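Local structure of Thiol:disulfide interchange protein dsbA-like (Escherichia coli, 3C7M) at residues A[91-94]-A[95-99]; A[146-149]-A[150-153]; A[174-177]-A[178-181]. The protein introduces disulfide bonds into other periplasmic proteins by handing over its own redox-active disulfide, working with DsbI to form an essential disulfide in the arylsulfate sulfotransferase AssT. All coordinates share one frame; numbering follows the deposited sequence. Where two conformers were deposited one is given.

Contact 1: A[91-94]-A[95-99]; sequences SQFK and KAKFA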
ATOM      1  N   SER A  91      -4.580  11.326  -8.360  1.00 15.15           N
ATOM      2  CA  SER A  91      -3.612  10.841  -7.363  1.00 13.50           C
ATOM      3  C   SER A  91      -2.293  10.454  -8.018  1.00 12.75           C
ATOM      4  O   SER A  91      -2.255   9.588  -8.900  1.00 12.71           O
ATOM      5  CB  SER A  91      -4.175   9.664  -6.566  1.00 13.48           C
ATOM      6  OG  SER A  91      -3.157   8.960  -5.854  1.00 13.23           O
ATOM      7  N   GLN A  92      -1.222  11.116  -7.598  1.00 12.04           N
ATOM      8  CA  GLN A  92       0.115  10.799  -8.092  1.00 11.41           C
ATOM      9  C   GLN A  92       0.586   9.432  -7.591  1.00 10.95           C
ATOM     10  O   GLN A  92       1.229   8.683  -8.330  1.00 10.00           O
ATOM     11  CB  GLN A  92       1.097  11.907  -7.727  1.00 11.95           C
ATOM     12  CG  GLN A  92       0.840  13.193  -8.515  1.00 12.37           C
ATOM     13  CD  GLN A  92       1.815  14.295  -8.164  1.00 14.39           C
ATOM     14  OE1 GLN A  92       1.687  14.944  -7.123  1.00 15.60           O
ATOM     15  NE2 GLN A  92       2.791  14.524  -9.036  1.00 14.49           N
ATOM     16  N   PHE A  93       0.246   9.099  -6.348  1.00 10.16           N
ATOM     17  CA  PHE A  93       0.569   7.774  -5.815  1.00  9.75           C
ATOM     18  C   PHE A  93      -0.052   6.690  -6.688  1.00  9.94           C
ATOM     19  O   PHE A  93       0.627   5.739  -7.078  1.00 10.24           O
ATOM     20  CB  PHE A  93       0.102   7.626  -4.362  1.00  9.66           C
ATOM     21  CG  PHE A  93       0.024   6.196  -3.895  1.00  9.78           C
ATOM     22  CD1 PHE A  93       1.184   5.475  -3.626  1.00 10.06           C
ATOM     23  CD2 PHE A  93      -1.208   5.570  -3.731  1.00  9.68           C
ATOM     24  CE1 PHE A  93       1.124   4.163  -3.195  1.00 10.32           C
ATOM     25  CE2 PHE A  93      -1.283   4.252  -3.294  1.00  9.10           C
ATOM     26  CZ  PHE A  93      -0.113   3.542  -3.028  1.00  8.95           C
ATOM     27  N   LYS A  94      -1.342   6.838  -6.995  1.00 10.20           N
ATOM     28  CA  LYS A  94      -2.049   5.861  -7.811  1.00 10.61           C
ATOM     29  C   LYS A  94      -1.359   5.655  -9.162  1.00  9.99           C
ATOM     30  O   LYS A  94      -1.171   4.519  -9.611  1.00 10.49           O
ATOM     31  CB  LYS A  94      -3.496   6.296  -8.012  1.00 11.00           C
ATOM     32  CG  LYS A  94      -4.308   5.306  -8.801  1.00 12.71           C
ATOM     33  CD  LYS A  94      -5.783   5.672  -8.804  1.00 14.68           C
ATOM     34  CE  LYS A  94      -6.500   4.900  -9.895  1.00 17.82           C
ATOM     35  NZ  LYS A  94      -7.977   4.999  -9.710  1.00 20.32           N
ATOM     36  N   LYS A  95      -0.946   6.753  -9.782  1.00  9.87           N
ATOM     37  CA  LYS A  95      -0.290   6.684 -11.080  1.00  9.64           C
ATOM     38  C   LYS A  95       1.027   5.926 -10.993  1.00  9.36           C
ATOM     39  O   LYS A  95       1.304   5.056 -11.826  1.00  9.44           O
ATOM     40  CB  LYS A  95      -0.067   8.087 -11.634  1.00 10.05           C
ATOM     41  CG  LYS A  95      -1.358   8.787 -12.035  1.00 11.25           C
ATOM     42  CD  LYS A  95      -1.100  10.194 -12.541  1.00 15.82           C
ATOM     43  CE  LYS A  95      -2.401  10.900 -12.903  1.00 19.29           C
ATOM     44  NZ  LYS A  95      -2.133  12.310 -13.328  1.00 22.02           N
ATOM     45  N   ALA A  96       1.839   6.251  -9.987  1.00  9.12           N
ATOM     46  CA  ALA A  96       3.106   5.552  -9.811  1.00  8.96           C
ATOM     47  C   ALA A  96       2.900   4.074  -9.496  1.00  9.22           C
ATOM     48  O   ALA A  96       3.591   3.213 -10.053  1.00  8.72           O
ATOM     49  CB  ALA A  96       3.949   6.211  -8.727  1.00  8.96           C
ATOM     50  N   LYS A  97       1.944   3.779  -8.611  1.00  9.57           N
ATOM     51  CA  LYS A  97       1.691   2.402  -8.193  1.00 10.54           C
ATOM     52  C   LYS A  97       1.324   1.524  -9.383  1.00 10.01           C
ATOM     53  O   LYS A  97       1.887   0.449  -9.568  1.00  9.52           O
ATOM     54  CB  LYS A  97       0.597   2.354  -7.128  1.00 11.11           C
ATOM     55  CG  LYS A  97       0.261   0.939  -6.655  1.00 12.59           C
ATOM     56  CD  LYS A  97      -0.834   0.915  -5.575  1.00 13.28           C
ATOM     57  CE  LYS A  97      -2.074   1.685  -5.988  1.00 16.10           C
ATOM     58  NZ  LYS A  97      -3.285   1.307  -5.175  1.00 19.37           N
ATOM     59  N   PHE A  98       0.409   2.002 -10.217  1.00 10.02           N
ATOM     60  CA  PHE A  98       0.024   1.194 -11.363  1.00 10.46           C
ATOM     61  C   PHE A  98       1.085   1.128 -12.447  1.00 10.37           C
ATOM     62  O   PHE A  98       1.172   0.116 -13.159  1.00 10.96           O
ATOM     63  CB  PHE A  98      -1.356   1.576 -11.883  1.00 11.03           C
ATOM     64  CG  PHE A  98      -2.459   1.014 -11.044  1.00 11.67           C
ATOM     65  CD1 PHE A  98      -2.775  -0.342 -11.112  1.00 12.01           C
ATOM     66  CD2 PHE A  98      -3.143   1.820 -10.148  1.00 13.37           C
ATOM     67  CE1 PHE A  98      -3.772  -0.876 -10.313  1.00 12.22           C
ATOM     68  CE2 PHE A  98      -4.154   1.293  -9.356  1.00 13.55           C
ATOM     69  CZ  PHE A  98      -4.471  -0.053  -9.448  1.00 12.52           C
ATOM     70  N   ALA A  99       1.910   2.170 -12.544  1.00 10.17           N
ATOM     71  CA  ALA A  99       3.037   2.145 -13.474  1.00  9.75           C
ATOM     72  C   ALA A  99       4.024   1.048 -13.080  1.00  9.44           C
ATOM     73  O   ALA A  99       4.527   0.322 -13.945  1.00 10.08           O
ATOM     74  CB  ALA A  99       3.726   3.494 -13.525  1.00 10.33           C
TER
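The ring of Phe-93 has CB of Lys-97 over one face, 4.3 Å above the ring plane and offset toward the rim. From there the straight start of the lysine chain takes Lys-97 CD past the rim, 3.7 Å from Phe-93 CZ. A bend (chi3 52°) then turns Lys-97 CE to Phe-93 CE2, at 3.8 Å. Phe-72 meets the Phe-93 ring edge-to-face, and Leu-75 and Ile-76 of helix 65-81 and Phe-25 of strand 20-25 also pack on Phe-93. The ring of Phe-98 is approached differently, at its edge: Lys-94 CG lies in its plane, 3.9 Å from Phe-98 CD2, and Lys-94 O comes near the same plane, 3.4 Å from Phe-98 CD2. With CG placed opposite the backbone N (chi1 -178°), Lys-94 runs out extended, and its NZ bonds to the carbonyl of Phe-87.

These i to i+4 pairs belong to the first turns of helix 92-106, part of the helical domain that DsbA-like proteins insert into the thioredoxin fold. Ser-91 is the N-cap: its OG accepts from Lys-94 N at 3.0 Å and also bonds to Asp-79, whose carboxylate further receives the backbone N-H groups of Gln-92 and Phe-93. Past the cap the regular helical bonds take over, among them Lys-97 N to Phe-93 O at 2.8 Å and nearly straight (164°).

Contact 2: A[146-149]-A[150-153]; sequences ETLE and KWKA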
ATOM      1  N   GLU A 146       8.915  10.022   8.407  0.50 11.94           N
ATOM      2  CA  GLU A 146       8.015   9.424   9.403  0.50 12.16           C
ATOM      3  C   GLU A 146       7.219   8.270   8.787  0.50 11.24           C
ATOM      4  O   GLU A 146       7.075   7.209   9.396  0.50 11.06           O
ATOM      5  CB  GLU A 146       7.043  10.471   9.960  0.50 12.20           C
ATOM      6  CG  GLU A 146       7.653  11.533  10.878  0.50 13.86           C
ATOM      7  CD  GLU A 146       6.747  12.750  11.046  0.50 14.10           C
ATOM      8  OE1 GLU A 146       5.523  12.575  11.230  0.50 17.37           O
ATOM      9  OE2 GLU A 146       7.259  13.888  10.994  0.50 17.52           O
ATOM     10  N   THR A 147       6.707   8.486   7.576  1.00 10.29           N
ATOM     11  CA  THR A 147       5.962   7.458   6.847  1.00  9.95           C
ATOM     12  C   THR A 147       6.838   6.226   6.636  1.00  9.48           C
ATOM     13  O   THR A 147       6.413   5.101   6.910  1.00  9.13           O
ATOM     14  CB  THR A 147       5.443   8.010   5.499  1.00  9.85           C
ATOM     15  OG1 THR A 147       4.503   9.070   5.752  1.00 10.34           O
ATOM     16  CG2 THR A 147       4.752   6.927   4.676  1.00 10.22           C
ATOM     17  N   LEU A 148       8.067   6.435   6.172  1.00  9.35           N
ATOM     18  CA  LEU A 148       8.989   5.325   5.938  1.00  9.51           C
ATOM     19  C   LEU A 148       9.277   4.554   7.228  1.00  9.73           C
ATOM     20  O   LEU A 148       9.378   3.321   7.218  1.00  9.91           O
ATOM     21  CB  LEU A 148      10.279   5.826   5.272  1.00  9.18           C
ATOM     22  CG  LEU A 148      10.106   6.284   3.822  1.00  9.85           C
ATOM     23  CD1 LEU A 148      11.372   6.965   3.355  1.00 10.99           C
ATOM     24  CD2 LEU A 148       9.746   5.119   2.888  1.00  9.24           C
ATOM     25  N   GLU A 149       9.378   5.280   8.336  1.00 10.20           N
ATOM     26  CA  GLU A 149       9.567   4.671   9.642  1.00 10.15           C
ATOM     27  C   GLU A 149       8.358   3.813  10.038  1.00 10.04           C
ATOM     28  O   GLU A 149       8.527   2.674  10.473  1.00 10.77           O
ATOM     29  CB  GLU A 149       9.855   5.757  10.687  1.00 10.38           C
ATOM     30  CG  GLU A 149       9.960   5.261  12.124  1.00 12.22           C
ATOM     31  CD  GLU A 149      11.297   4.634  12.463  0.70 13.12           C
ATOM     32  OE1 GLU A 149      12.070   4.272  11.551  0.70 13.66           O
ATOM     33  OE2 GLU A 149      11.572   4.494  13.669  0.70 14.16           O
ATOM     34  N   LYS A 150       7.151   4.344   9.855  1.00  9.67           N
ATOM     35  CA  LYS A 150       5.935   3.570  10.139  1.00  9.76           C
ATOM     36  C   LYS A 150       5.885   2.264   9.343  1.00  9.03           C
ATOM     37  O   LYS A 150       5.497   1.202   9.865  1.00  9.34           O
ATOM     38  CB  LYS A 150       4.687   4.401   9.838  1.00  9.77           C
ATOM     39  CG  LYS A 150       4.426   5.486  10.848  1.00 12.50           C
ATOM     40  CD  LYS A 150       3.198   6.292  10.476  1.00 16.62           C
ATOM     41  CE  LYS A 150       2.748   7.177  11.636  1.00 19.62           C
ATOM     42  NZ  LYS A 150       3.879   7.725  12.448  0.50 19.00           N
ATOM     43  N   TRP A 151       6.272   2.342   8.071  1.00  8.65           N
ATOM     44  CA  TRP A 151       6.183   1.195   7.184  1.00  8.16           C
ATOM     45  C   TRP A 151       7.176   0.081   7.502  1.00  8.24           C
ATOM     46  O   TRP A 151       7.102  -0.998   6.914  1.00  8.75           O
ATOM     47  CB  TRP A 151       6.342   1.632   5.734  1.00  7.67           C
ATOM     48  CG  TRP A 151       5.219   2.466   5.227  1.00  7.65           C
ATOM     49  CD1 TRP A 151       4.054   2.785   5.880  1.00  8.24           C
ATOM     50  CD2 TRP A 151       5.132   3.069   3.937  1.00  7.13           C
ATOM     51  NE1 TRP A 151       3.258   3.565   5.074  1.00  7.56           N
ATOM     52  CE2 TRP A 151       3.894   3.750   3.872  1.00  7.96           C
ATOM     53  CE3 TRP A 151       5.985   3.112   2.828  1.00  7.45           C
ATOM     54  CZ2 TRP A 151       3.485   4.464   2.739  1.00  7.55           C
ATOM     55  CZ3 TRP A 151       5.583   3.828   1.703  1.00  7.77           C
ATOM     56  CH2 TRP A 151       4.340   4.490   1.664  1.00  7.34           C
ATOM     57  N   LYS A 152       8.091   0.326   8.438  1.00  8.62           N
ATOM     58  CA  LYS A 152       8.998  -0.738   8.876  1.00  8.94           C
ATOM     59  C   LYS A 152       8.212  -1.896   9.493  1.00  9.22           C
ATOM     60  O   LYS A 152       8.676  -3.032   9.474  1.00  9.99           O
ATOM     61  CB  LYS A 152      10.025  -0.216   9.880  1.00  9.06           C
ATOM     62  CG  LYS A 152      10.938   0.879   9.345  1.00  9.93           C
ATOM     63  CD  LYS A 152      11.924   0.354   8.308  1.00 12.16           C
ATOM     64  CE  LYS A 152      12.843   1.466   7.849  1.00 14.68           C
ATOM     65  NZ  LYS A 152      14.015   0.955   7.078  1.00 17.60           N
ATOM     66  N   ALA A 153       7.011  -1.599   9.992  1.00  9.15           N
ATOM     67  CA  ALA A 153       6.147  -2.595  10.626  1.00  9.80           C
ATOM     68  C   ALA A 153       5.570  -3.600   9.632  1.00  9.46           C
ATOM     69  O   ALA A 153       4.988  -4.607  10.037  1.00  9.23           O
ATOM     70  CB  ALA A 153       5.017  -1.892  11.400  1.00  9.72           C
TER
HETATM   71  O   HOH W   1       7.033   7.362  12.590  1.00 34.34           O
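The carbonyl oxygen of Glu-146 is gripped by two donors: the backbone N of Lys-150 at 2.9 Å and a water at 3.2 Å, which in turn accepts a weak bond from Lys-150 NZ. Here the last turn of helix 142-150 runs into the link to helix 154-161, where the helical insertion of this DsbA-like protein leads back to the thioredoxin part. Trp-151 N reaches back four residues to Thr-147 O, whereas Lys-152 N reaches back three, to Glu-149 O at 3.1 Å.

The side chains of Thr-147 and Trp-151, also i to i+4, lie side by side and point the same way, and OG1 of the threonine is hydrogen-bonded to Ala-143 O and to Asn-77 ND2. From the i to i+3 position Leu-148 CD2 adds a looser apolar touch on the indole, while helix 65-81 and Phe-56 pack on the inward side, where Trp-151 is buried. On the outer side Lys-152 forms a salt bridge with Glu-59. Thr-147 OG1 sits beside the backbone N (chi1 -64°), which leaves CG2 anti to that N and over the six-membered ring of Trp-151 in a CH-pi contact, 3.7 Å from CG2 to the ring centroid and 26° off the normal.

Contact 3: A[174-177]-A[178-181]; sequences IYTK and SIKS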
ATOM      1  N   ILE A 174      -7.070  -9.347   7.981  1.00 11.04           N
ATOM      2  CA  ILE A 174      -7.919 -10.191   7.151  1.00 11.38           C
ATOM      3  C   ILE A 174      -7.087 -11.280   6.468  1.00 11.77           C
ATOM      4  O   ILE A 174      -5.950 -11.034   6.069  1.00 12.04           O
ATOM      5  CB  ILE A 174      -8.687  -9.344   6.117  1.00 11.22           C
ATOM      6  CG1 ILE A 174      -9.615  -8.369   6.859  1.00 10.86           C
ATOM      7  CG2 ILE A 174      -9.452 -10.234   5.117  1.00 11.95           C
ATOM      8  CD1 ILE A 174     -10.243  -7.291   5.988  1.00 12.22           C
ATOM      9  N   TYR A 175      -7.629 -12.493   6.368  1.00 12.13           N
ATOM     10  CA  TYR A 175      -6.985 -13.516   5.556  1.00 12.88           C
ATOM     11  C   TYR A 175      -7.361 -13.295   4.095  1.00 13.14           C
ATOM     12  O   TYR A 175      -8.520 -13.485   3.699  1.00 13.10           O
ATOM     13  CB  TYR A 175      -7.372 -14.937   6.009  1.00 13.43           C
ATOM     14  CG  TYR A 175      -6.617 -15.410   7.236  1.00 14.06           C
ATOM     15  CD1 TYR A 175      -5.245 -15.663   7.177  1.00 14.99           C
ATOM     16  CD2 TYR A 175      -7.267 -15.598   8.454  1.00 15.51           C
ATOM     17  CE1 TYR A 175      -4.542 -16.088   8.297  1.00 14.84           C
ATOM     18  CE2 TYR A 175      -6.573 -16.029   9.583  1.00 15.22           C
ATOM     19  CZ  TYR A 175      -5.211 -16.264   9.496  1.00 15.23           C
ATOM     20  OH  TYR A 175      -4.526 -16.686  10.618  1.00 16.02           O
ATOM     21  N   THR A 176      -6.379 -12.887   3.296  1.00 13.54           N
ATOM     22  CA  THR A 176      -6.603 -12.584   1.884  1.00 14.08           C
ATOM     23  C   THR A 176      -7.314 -13.704   1.118  1.00 14.70           C
ATOM     24  O   THR A 176      -8.201 -13.439   0.310  1.00 14.72           O
ATOM     25  CB  THR A 176      -5.281 -12.162   1.200  1.00 14.14           C
ATOM     26  OG1 THR A 176      -4.808 -10.967   1.825  1.00 14.79           O
ATOM     27  CG2 THR A 176      -5.470 -11.916  -0.297  1.00 14.58           C
ATOM     28  N   LYS A 177      -6.958 -14.951   1.413  1.00 14.88           N
ATOM     29  CA  LYS A 177      -7.543 -16.111   0.722  1.00 16.07           C
ATOM     30  C   LYS A 177      -9.037 -16.303   0.991  1.00 15.89           C
ATOM     31  O   LYS A 177      -9.707 -17.024   0.247  1.00 16.34           O
ATOM     32  CB  LYS A 177      -6.770 -17.394   1.064  1.00 16.17           C
ATOM     33  CG  LYS A 177      -6.820 -17.814   2.524  0.80 17.28           C
ATOM     34  CD  LYS A 177      -6.152 -19.171   2.726  0.80 17.97           C
ATOM     35  CE  LYS A 177      -6.023 -19.494   4.203  0.80 20.39           C
ATOM     36  NZ  LYS A 177      -5.100 -20.637   4.446  0.80 22.40           N
ATOM     37  N   SER A 178      -9.549 -15.671   2.044  1.00 15.58           N
ATOM     38  CA  SER A 178     -10.963 -15.789   2.412  1.00 15.94           C
ATOM     39  C   SER A 178     -11.845 -14.777   1.691  1.00 16.32           C
ATOM     40  O   SER A 178     -13.076 -14.890   1.734  1.00 17.02           O
ATOM     41  CB  SER A 178     -11.151 -15.638   3.927  1.00 15.79           C
ATOM     42  OG  SER A 178     -11.008 -14.286   4.333  1.00 16.16           O
ATOM     43  N   ILE A 179     -11.216 -13.795   1.042  1.00 16.22           N
ATOM     44  CA  ILE A 179     -11.949 -12.699   0.391  1.00 16.33           C
ATOM     45  C   ILE A 179     -12.646 -13.182  -0.877  1.00 16.47           C
ATOM     46  O   ILE A 179     -11.996 -13.583  -1.842  1.00 17.25           O
ATOM     47  CB  ILE A 179     -11.028 -11.503   0.059  1.00 16.23           C
ATOM     48  CG1 ILE A 179     -10.402 -10.942   1.343  1.00 16.10           C
ATOM     49  CG2 ILE A 179     -11.807 -10.415  -0.713  1.00 16.31           C
ATOM     50  CD1 ILE A 179      -9.261  -9.958   1.106  1.00 16.48           C
ATOM     51  N   LYS A 180     -13.973 -13.130  -0.877  1.00 16.70           N
ATOM     52  CA  LYS A 180     -14.733 -13.672  -2.006  1.00 16.63           C
ATOM     53  C   LYS A 180     -15.440 -12.622  -2.857  1.00 15.52           C
ATOM     54  O   LYS A 180     -15.792 -12.895  -4.008  1.00 15.43           O
ATOM     55  CB  LYS A 180     -15.702 -14.761  -1.540  1.00 17.41           C
ATOM     56  CG  LYS A 180     -14.995 -16.015  -1.003  1.00 19.88           C
ATOM     57  CD  LYS A 180     -14.022 -16.620  -2.031  1.00 23.90           C
ATOM     58  CE  LYS A 180     -12.720 -17.116  -1.388  1.00 25.97           C
ATOM     59  NZ  LYS A 180     -12.942 -18.160  -0.340  1.00 27.64           N
ATOM     60  N   SER A 181     -15.631 -11.429  -2.298  1.00 14.53           N
ATOM     61  CA  SER A 181     -16.281 -10.342  -3.030  1.00 13.70           C
ATOM     62  C   SER A 181     -16.029  -8.985  -2.388  1.00 12.76           C
ATOM     63  O   SER A 181     -15.618  -8.899  -1.228  1.00 12.47           O
ATOM     64  CB  SER A 181     -17.791 -10.583  -3.123  1.00 13.75           C
ATOM     65  OG  SER A 181     -18.394 -10.447  -1.847  1.00 14.47           O
TER
HETATM   66  O   HOH W   2      -9.573 -14.627  -2.188  1.00 30.95           O
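Ser-178 folds back on Tyr-175 and holds its carbonyl oxygen twice, the OG at 2.7 Å from Tyr-175 O and the backbone N at 2.9 Å from the same atom. The two donors use different approaches: the hydroxyl lies in the carbonyl plane, while the amide stands 48° out of it. The serine torsion makes this possible, since a chi1 of 74° sets OG between the backbone N and the carbonyl carbon.

This grip is the tight side of the contact, and two isoleucines back it. Ile-174 and Ile-179 cross at about a right angle, with Ile-174 CG2 4.0 Å from Ile-179 CG1, and helix 182-193 covers both through Leu-188, Ile-189 and Leu-192 on the first and Met-185 on the second. Thr-176 is tied to the adjoining 161-164 region of the same chain through its hydroxyl, bonded to Pro-164 O, and its N-H, bonded to Gln-161.

The outer side is much looser. Lys-177 and Lys-180 are exposed, and Lys-180 curls so that its CE comes to 3.4 Å from Lys-177 O. A water donates to both Thr-176 O and Ile-179 O, bridging them.

This short 3-10 turn lies within the link between strand 172-174 of the thioredoxin sheet and helix 182-193, which Ser-181 caps. Ile-179 N also bonds to Thr-176 O, giving successive i to i+3 bonds. Because Tyr-175 O takes two donors from one residue, the side chain and backbone of Ser-178 close the turn together.

In the fold
Along the chain the three contacts come in series, each closing before the next opens, and none touches another. Contacts 1 and 2 are the nearer pair, their centres 19 Å apart and nearest atoms about 6 Å apart; contact 3 lies 24 Å from the first and 25 Å from the second, between centres. Contact 1 opens helix 92-106; contact 2 is at the last turn of helix 142-150, where the helical insertion runs on toward helix 154-161 and the thioredoxin part. Both lean on helix 65-81. Contact 3 belongs to the thioredoxin part, between strand 172-174 and helix 182-193. The three thus sit at helix ends and a turn, spread over both parts of one chain.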